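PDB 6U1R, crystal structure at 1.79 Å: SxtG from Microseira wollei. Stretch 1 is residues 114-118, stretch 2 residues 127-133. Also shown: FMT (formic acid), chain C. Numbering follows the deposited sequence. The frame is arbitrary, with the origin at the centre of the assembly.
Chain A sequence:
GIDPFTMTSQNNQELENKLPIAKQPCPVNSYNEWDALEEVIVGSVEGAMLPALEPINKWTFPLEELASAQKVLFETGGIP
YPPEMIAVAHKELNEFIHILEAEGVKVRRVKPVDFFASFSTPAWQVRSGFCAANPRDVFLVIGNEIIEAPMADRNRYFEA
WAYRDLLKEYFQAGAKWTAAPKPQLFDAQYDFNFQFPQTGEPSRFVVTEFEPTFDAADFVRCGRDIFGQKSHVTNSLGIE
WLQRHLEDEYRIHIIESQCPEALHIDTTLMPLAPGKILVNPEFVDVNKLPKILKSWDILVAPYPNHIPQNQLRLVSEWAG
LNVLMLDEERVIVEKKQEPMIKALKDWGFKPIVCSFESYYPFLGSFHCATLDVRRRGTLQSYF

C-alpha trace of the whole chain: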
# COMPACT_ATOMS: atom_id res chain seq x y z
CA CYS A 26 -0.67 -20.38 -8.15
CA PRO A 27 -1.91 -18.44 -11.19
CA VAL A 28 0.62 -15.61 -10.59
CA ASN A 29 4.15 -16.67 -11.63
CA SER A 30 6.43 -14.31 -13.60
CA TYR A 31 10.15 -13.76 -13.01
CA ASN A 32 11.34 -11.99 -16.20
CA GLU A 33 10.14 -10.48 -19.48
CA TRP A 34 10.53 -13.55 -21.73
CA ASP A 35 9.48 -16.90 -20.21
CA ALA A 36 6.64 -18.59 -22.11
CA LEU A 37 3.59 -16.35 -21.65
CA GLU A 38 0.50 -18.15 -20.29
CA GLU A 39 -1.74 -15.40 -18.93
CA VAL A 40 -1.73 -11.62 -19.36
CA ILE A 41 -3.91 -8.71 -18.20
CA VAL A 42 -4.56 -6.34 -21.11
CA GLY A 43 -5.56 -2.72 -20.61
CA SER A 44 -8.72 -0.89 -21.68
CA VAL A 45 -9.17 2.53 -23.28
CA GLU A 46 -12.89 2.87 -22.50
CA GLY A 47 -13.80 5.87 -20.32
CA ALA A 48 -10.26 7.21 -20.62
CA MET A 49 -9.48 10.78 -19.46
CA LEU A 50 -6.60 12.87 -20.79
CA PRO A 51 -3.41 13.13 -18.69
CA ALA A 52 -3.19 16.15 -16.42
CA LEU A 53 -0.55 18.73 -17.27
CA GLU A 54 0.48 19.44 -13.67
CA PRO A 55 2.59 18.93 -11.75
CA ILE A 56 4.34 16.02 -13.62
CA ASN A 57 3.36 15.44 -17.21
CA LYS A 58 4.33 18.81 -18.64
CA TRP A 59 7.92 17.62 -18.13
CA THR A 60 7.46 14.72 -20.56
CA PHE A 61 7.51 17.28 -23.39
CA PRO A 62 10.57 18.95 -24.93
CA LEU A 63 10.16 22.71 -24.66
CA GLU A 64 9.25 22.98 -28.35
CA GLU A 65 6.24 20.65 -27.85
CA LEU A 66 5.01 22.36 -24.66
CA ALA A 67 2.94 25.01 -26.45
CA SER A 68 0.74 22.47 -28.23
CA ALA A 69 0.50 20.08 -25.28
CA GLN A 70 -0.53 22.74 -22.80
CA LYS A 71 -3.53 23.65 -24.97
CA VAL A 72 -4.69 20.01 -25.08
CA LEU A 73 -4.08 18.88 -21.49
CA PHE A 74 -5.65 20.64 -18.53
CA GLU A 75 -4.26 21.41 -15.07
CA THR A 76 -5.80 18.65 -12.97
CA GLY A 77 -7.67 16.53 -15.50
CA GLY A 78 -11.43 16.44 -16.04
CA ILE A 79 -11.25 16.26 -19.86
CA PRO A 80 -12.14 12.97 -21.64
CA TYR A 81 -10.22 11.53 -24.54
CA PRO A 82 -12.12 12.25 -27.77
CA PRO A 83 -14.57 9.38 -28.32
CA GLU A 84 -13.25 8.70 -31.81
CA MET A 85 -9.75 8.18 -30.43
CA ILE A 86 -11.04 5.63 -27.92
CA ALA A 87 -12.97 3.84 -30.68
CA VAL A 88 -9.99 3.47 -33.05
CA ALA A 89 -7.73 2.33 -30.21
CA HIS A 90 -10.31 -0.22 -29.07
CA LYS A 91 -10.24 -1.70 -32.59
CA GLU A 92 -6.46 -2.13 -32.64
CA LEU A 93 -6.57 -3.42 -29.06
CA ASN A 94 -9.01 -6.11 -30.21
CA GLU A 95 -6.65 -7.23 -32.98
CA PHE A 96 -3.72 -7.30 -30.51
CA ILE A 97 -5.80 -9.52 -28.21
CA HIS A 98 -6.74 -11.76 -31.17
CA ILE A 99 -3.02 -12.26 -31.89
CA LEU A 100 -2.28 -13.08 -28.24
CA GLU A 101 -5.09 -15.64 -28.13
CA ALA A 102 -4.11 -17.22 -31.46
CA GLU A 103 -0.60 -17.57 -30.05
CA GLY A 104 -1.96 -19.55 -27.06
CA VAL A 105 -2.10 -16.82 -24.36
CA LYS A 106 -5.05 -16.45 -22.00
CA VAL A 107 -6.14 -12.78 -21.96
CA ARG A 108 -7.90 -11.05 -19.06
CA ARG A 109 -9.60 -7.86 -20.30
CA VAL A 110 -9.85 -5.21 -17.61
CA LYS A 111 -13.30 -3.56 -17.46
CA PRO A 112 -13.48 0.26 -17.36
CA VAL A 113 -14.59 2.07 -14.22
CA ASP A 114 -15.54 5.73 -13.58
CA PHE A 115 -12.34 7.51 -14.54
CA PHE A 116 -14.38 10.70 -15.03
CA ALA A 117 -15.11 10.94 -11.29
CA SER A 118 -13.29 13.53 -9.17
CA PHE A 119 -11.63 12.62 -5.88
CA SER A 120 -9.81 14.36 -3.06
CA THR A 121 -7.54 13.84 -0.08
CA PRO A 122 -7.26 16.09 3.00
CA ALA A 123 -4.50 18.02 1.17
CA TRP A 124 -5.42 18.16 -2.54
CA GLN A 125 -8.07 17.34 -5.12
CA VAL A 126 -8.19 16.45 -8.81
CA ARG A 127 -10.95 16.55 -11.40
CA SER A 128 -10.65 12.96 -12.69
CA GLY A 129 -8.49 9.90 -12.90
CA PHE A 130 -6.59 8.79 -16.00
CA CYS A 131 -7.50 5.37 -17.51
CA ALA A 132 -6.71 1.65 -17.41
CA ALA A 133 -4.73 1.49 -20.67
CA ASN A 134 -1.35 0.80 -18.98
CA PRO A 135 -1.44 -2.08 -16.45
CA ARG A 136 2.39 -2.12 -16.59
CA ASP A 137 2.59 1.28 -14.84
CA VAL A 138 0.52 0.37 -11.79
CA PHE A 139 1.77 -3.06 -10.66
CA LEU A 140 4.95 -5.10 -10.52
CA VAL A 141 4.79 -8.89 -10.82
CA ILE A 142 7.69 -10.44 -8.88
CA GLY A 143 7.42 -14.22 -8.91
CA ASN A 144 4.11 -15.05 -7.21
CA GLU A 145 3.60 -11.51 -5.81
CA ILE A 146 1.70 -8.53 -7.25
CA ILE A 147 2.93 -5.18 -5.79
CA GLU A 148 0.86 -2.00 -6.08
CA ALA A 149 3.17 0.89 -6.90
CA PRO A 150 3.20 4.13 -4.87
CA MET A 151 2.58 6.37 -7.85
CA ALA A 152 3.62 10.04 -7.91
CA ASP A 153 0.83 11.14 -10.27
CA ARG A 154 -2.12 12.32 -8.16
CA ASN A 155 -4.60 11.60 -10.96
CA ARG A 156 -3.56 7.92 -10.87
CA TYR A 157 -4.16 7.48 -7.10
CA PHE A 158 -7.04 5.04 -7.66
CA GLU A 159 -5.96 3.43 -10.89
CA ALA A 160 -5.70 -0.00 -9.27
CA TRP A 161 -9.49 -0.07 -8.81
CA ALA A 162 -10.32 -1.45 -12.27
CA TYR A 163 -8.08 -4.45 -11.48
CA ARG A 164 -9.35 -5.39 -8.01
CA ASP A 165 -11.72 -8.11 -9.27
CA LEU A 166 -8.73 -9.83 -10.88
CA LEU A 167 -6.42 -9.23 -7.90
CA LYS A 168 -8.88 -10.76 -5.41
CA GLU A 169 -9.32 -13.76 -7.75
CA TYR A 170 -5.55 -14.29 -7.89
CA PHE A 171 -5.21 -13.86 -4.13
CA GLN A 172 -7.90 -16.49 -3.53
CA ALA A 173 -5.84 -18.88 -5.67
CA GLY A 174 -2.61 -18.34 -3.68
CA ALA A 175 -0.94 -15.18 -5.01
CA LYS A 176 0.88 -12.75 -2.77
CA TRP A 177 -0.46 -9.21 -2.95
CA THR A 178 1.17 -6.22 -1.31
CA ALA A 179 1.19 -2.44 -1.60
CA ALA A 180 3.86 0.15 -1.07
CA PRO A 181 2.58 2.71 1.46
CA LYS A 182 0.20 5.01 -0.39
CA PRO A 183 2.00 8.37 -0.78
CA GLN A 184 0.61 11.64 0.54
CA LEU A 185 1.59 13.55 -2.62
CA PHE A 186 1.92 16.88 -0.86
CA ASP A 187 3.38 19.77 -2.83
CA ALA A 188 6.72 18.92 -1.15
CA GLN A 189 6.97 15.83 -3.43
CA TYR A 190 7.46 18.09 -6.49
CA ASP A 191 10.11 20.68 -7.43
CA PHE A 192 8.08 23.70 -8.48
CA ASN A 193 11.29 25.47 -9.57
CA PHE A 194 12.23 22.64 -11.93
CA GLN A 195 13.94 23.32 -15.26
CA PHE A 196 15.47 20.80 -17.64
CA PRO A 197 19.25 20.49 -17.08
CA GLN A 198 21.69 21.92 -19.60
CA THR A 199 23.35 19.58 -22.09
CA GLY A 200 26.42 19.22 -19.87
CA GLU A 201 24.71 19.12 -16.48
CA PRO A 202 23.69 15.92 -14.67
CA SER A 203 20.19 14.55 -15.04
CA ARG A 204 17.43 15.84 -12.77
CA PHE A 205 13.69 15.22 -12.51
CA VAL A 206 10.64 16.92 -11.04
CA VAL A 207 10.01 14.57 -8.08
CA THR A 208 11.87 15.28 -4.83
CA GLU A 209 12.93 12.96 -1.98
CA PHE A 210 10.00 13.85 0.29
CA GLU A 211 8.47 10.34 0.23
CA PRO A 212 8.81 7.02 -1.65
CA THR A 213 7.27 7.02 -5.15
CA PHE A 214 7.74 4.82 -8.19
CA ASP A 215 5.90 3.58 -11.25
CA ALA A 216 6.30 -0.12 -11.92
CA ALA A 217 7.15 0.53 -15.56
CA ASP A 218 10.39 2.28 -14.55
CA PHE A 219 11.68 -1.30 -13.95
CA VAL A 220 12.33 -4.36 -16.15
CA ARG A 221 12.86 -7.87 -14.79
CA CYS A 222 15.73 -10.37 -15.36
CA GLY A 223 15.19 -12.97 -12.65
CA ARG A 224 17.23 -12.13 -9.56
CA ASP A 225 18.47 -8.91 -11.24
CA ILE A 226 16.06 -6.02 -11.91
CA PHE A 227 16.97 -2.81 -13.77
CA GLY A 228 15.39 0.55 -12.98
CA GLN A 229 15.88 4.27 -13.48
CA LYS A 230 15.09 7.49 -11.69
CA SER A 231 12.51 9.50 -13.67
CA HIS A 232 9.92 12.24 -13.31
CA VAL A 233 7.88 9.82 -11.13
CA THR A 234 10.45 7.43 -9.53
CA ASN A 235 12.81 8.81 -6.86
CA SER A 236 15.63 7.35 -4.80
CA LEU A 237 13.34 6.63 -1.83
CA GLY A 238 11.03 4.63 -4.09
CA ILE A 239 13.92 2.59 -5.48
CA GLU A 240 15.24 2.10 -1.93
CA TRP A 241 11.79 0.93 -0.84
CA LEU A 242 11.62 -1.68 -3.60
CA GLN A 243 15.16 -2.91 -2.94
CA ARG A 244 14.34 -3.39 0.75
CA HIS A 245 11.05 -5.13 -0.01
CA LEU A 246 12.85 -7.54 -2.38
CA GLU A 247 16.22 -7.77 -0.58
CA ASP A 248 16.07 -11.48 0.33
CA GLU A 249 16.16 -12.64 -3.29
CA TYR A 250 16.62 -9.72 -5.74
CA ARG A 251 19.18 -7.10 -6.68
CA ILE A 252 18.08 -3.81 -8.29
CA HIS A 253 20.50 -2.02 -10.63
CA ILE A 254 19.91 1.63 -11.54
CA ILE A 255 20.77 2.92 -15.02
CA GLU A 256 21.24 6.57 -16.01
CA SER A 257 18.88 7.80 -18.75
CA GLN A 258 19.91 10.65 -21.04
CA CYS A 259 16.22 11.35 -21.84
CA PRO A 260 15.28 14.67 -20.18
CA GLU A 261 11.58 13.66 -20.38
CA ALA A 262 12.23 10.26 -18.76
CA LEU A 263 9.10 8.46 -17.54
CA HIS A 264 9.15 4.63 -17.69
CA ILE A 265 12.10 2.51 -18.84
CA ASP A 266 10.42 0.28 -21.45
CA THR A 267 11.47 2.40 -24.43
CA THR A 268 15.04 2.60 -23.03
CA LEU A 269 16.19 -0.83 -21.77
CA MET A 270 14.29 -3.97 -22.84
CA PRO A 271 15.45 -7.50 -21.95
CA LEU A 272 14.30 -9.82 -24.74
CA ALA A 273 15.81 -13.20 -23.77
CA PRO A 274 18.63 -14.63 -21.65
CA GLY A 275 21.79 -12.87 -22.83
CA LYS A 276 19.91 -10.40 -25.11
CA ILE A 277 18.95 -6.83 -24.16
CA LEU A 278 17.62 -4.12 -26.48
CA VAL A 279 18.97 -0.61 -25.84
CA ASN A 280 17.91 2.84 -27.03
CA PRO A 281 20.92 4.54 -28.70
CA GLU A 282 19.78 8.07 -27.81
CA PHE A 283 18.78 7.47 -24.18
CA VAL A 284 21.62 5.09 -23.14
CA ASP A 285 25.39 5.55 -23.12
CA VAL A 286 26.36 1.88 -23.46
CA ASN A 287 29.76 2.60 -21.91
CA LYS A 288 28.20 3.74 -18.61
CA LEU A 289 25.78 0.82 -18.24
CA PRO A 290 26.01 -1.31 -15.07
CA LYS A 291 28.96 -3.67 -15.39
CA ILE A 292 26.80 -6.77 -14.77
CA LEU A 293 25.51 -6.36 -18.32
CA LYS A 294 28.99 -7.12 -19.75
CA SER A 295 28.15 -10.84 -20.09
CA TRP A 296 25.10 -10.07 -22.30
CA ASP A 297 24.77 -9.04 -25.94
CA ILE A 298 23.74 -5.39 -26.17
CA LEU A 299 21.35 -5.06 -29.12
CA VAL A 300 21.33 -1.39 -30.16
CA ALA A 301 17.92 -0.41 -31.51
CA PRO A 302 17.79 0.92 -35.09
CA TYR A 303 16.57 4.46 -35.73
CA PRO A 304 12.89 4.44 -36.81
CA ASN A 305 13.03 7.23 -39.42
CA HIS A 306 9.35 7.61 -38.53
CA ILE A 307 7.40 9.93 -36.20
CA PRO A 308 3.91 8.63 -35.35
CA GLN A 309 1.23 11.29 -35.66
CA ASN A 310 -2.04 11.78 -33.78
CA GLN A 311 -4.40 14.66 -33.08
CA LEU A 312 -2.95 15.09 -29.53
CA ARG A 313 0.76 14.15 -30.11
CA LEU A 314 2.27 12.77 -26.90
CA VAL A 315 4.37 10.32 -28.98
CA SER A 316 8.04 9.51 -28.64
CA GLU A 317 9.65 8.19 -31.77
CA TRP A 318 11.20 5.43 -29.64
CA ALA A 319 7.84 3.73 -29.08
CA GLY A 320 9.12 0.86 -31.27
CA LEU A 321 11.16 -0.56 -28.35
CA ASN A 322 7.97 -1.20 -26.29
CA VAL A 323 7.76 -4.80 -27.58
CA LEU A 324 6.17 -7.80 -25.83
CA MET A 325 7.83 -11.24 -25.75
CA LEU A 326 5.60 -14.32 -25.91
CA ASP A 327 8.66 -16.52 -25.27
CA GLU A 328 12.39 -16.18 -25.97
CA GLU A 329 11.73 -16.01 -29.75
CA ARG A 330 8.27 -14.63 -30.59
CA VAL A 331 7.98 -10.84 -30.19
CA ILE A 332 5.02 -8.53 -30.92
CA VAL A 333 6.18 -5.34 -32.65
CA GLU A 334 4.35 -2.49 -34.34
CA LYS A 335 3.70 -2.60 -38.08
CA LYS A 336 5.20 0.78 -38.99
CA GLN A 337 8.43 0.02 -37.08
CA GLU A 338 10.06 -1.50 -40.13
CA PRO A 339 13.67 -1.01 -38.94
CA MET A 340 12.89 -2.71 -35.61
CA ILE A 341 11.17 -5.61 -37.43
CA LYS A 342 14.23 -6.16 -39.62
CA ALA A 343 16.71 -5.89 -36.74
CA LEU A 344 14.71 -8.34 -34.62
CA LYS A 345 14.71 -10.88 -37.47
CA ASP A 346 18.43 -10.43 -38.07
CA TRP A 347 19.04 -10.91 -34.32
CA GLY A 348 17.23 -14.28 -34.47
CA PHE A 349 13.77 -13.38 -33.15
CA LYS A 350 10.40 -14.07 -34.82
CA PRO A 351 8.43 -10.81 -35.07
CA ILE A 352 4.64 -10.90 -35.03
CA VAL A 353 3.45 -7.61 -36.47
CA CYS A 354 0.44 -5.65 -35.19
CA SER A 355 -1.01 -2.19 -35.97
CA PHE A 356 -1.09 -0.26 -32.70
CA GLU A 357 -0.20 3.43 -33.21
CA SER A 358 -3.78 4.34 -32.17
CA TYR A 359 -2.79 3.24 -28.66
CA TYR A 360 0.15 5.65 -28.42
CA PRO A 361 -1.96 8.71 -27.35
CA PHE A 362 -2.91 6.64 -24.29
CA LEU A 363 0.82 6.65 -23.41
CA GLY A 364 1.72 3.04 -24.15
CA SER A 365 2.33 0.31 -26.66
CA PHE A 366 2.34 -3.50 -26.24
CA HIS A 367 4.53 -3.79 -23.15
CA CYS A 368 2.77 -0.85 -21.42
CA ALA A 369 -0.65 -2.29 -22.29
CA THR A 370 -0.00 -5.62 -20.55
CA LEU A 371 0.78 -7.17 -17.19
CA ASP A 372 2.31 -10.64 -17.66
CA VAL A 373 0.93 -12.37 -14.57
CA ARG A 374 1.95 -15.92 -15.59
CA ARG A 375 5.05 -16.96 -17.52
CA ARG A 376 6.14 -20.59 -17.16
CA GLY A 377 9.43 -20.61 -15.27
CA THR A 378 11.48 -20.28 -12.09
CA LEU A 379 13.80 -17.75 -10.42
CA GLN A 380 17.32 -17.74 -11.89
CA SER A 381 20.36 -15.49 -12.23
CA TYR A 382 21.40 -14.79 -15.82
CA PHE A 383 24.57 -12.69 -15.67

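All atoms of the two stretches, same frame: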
# COMPACT_ATOMS: atom_id res chain seq x y z
N ASP A 114 -15.22 4.30 -13.43
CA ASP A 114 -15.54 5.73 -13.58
C ASP A 114 -14.28 6.58 -13.47
O ASP A 114 -14.04 7.28 -12.47
CB ASP A 114 -16.53 6.18 -12.51
CG ASP A 114 -17.91 5.59 -12.68
OD1 ASP A 114 -18.24 5.10 -13.79
OD2 ASP A 114 -18.68 5.65 -11.70
N PHE A 115 -13.49 6.62 -14.55
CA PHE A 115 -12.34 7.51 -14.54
C PHE A 115 -12.74 8.98 -14.57
O PHE A 115 -11.94 9.84 -14.18
CB PHE A 115 -11.39 7.18 -15.70
CG PHE A 115 -10.78 5.83 -15.57
CD1 PHE A 115 -9.79 5.60 -14.62
CD2 PHE A 115 -11.21 4.77 -16.36
CE1 PHE A 115 -9.24 4.34 -14.46
CE2 PHE A 115 -10.65 3.50 -16.19
CZ PHE A 115 -9.68 3.30 -15.24
N PHE A 116 -13.96 9.30 -15.02
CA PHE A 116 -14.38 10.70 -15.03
C PHE A 116 -14.56 11.27 -13.63
O PHE A 116 -14.57 12.49 -13.47
CB PHE A 116 -15.67 10.86 -15.83
CG PHE A 116 -16.86 10.20 -15.20
CD1 PHE A 116 -17.51 10.79 -14.12
CD2 PHE A 116 -17.34 9.00 -15.68
CE1 PHE A 116 -18.61 10.17 -13.53
CE2 PHE A 116 -18.44 8.38 -15.10
CZ PHE A 116 -19.07 8.97 -14.03
N ALA A 117 -14.75 10.43 -12.61
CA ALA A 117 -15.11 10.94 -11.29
C ALA A 117 -13.94 11.68 -10.63
O ALA A 117 -12.78 11.25 -10.71
CB ALA A 117 -15.58 9.80 -10.41
N SER A 118 -14.26 12.80 -9.99
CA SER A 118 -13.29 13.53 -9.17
C SER A 118 -13.02 12.77 -7.86
O SER A 118 -13.79 11.89 -7.45
CB SER A 118 -13.80 14.94 -8.85
OG SER A 118 -14.98 14.86 -8.06
N ARG A 127 -9.67 16.56 -10.71
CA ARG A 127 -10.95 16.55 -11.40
C ARG A 127 -11.33 15.19 -11.97
O ARG A 127 -12.52 14.97 -12.25
CB ARG A 127 -10.94 17.60 -12.51
CG ARG A 127 -11.01 19.01 -11.99
CD ARG A 127 -10.76 20.05 -13.07
NE ARG A 127 -10.81 21.38 -12.48
CZ ARG A 127 -11.91 22.13 -12.41
NH1 ARG A 127 -13.05 21.68 -12.92
NH2 ARG A 127 -11.85 23.32 -11.83
N SER A 128 -10.37 14.29 -12.15
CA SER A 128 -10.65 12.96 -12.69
C SER A 128 -9.43 12.08 -12.45
O SER A 128 -8.35 12.54 -12.06
CB SER A 128 -10.96 13.00 -14.19
OG SER A 128 -9.80 13.34 -14.95
N GLY A 129 -9.61 10.80 -12.71
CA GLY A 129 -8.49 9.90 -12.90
C GLY A 129 -7.93 9.98 -14.30
O GLY A 129 -8.12 10.96 -15.03
N PHE A 130 -7.23 8.90 -14.69
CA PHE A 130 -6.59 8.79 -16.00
C PHE A 130 -7.33 7.72 -16.77
O PHE A 130 -8.40 8.00 -17.35
CB PHE A 130 -5.08 8.54 -15.83
CG PHE A 130 -4.30 8.30 -17.13
CD1 PHE A 130 -4.56 9.06 -18.26
CD2 PHE A 130 -3.30 7.33 -17.20
CE1 PHE A 130 -3.85 8.85 -19.45
CE2 PHE A 130 -2.56 7.12 -18.39
CZ PHE A 130 -2.84 7.88 -19.51
N CYS A 131 -6.89 6.46 -16.74
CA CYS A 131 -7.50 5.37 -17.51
C CYS A 131 -6.83 4.07 -17.10
O CYS A 131 -5.90 4.05 -16.28
CB CYS A 131 -7.38 5.62 -19.03
SG CYS A 131 -5.73 5.50 -19.73
N ALA A 132 -7.29 2.96 -17.68
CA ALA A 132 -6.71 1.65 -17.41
C ALA A 132 -6.03 1.07 -18.65
O ALA A 132 -6.02 -0.14 -18.86
CB ALA A 132 -7.76 0.69 -16.87
N ALA A 133 -5.41 1.93 -19.46
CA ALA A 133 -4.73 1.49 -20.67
C ALA A 133 -3.37 0.87 -20.39
O ALA A 133 -2.88 0.08 -21.20
CB ALA A 133 -4.58 2.68 -21.64
C FMT C . -15.65 2.71 -9.74
O1 FMT C . -15.60 1.49 -9.68
O2 FMT C . -16.15 3.23 -10.72

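Two irregular segments can pack with very little hydrogen bonding when a large side chain lies against the partner's backbone. SxtG offers a compact example. Neither stretch forms helix or strand; their touching parts run nearly antiparallel, with end-to-end directions 159° apart. Stretch 1 opens with a type I beta turn from D114 to A117, closed by the bond from A117 N to D114 O (3.2 Å), and this turn presents the side chain and carbonyl of F115 to stretch 2.

At the start of stretch 2, R127 contributes through its backbone, its side chain setting out away from the partner. R127 O lies 3.5 Å from S118 CA and 3.4 Å from F116 O; the two oxygens are both acceptors, so this is a contact without a bond. S128 follows in an extended conformation. Its CA approaches A117 O at 3.4 Å, with an angle of 160° at the hydrogen, a well-aligned CA-H...O contact, while its CB sits 3.3 Å from F115 O. The hydroxyl turns to its own stretch, S128 OG donating to G129 O at 2.9 Å.

G129 supplies the one hydrogen bond between the stretches: G129 N donates to F115 O at 2.9 Å, with an N-H...O angle of 141°, somewhat bent. The side chain of F130 points away, yet F130 O comes within 3.5 Å of F115 CB. C131 also directs its side chain away, which leaves its main chain against the aromatic face: C131 CA stands 3.5 Å from the ring centroid, only 6° off the normal, a CH-pi contact. Finally, A132 CB meets F115 CZ at 3.6 Å, an apolar pairing at the far end of the ring. A single phenylalanine thus spans successive residues whose backbone, more than their side chains, receives it.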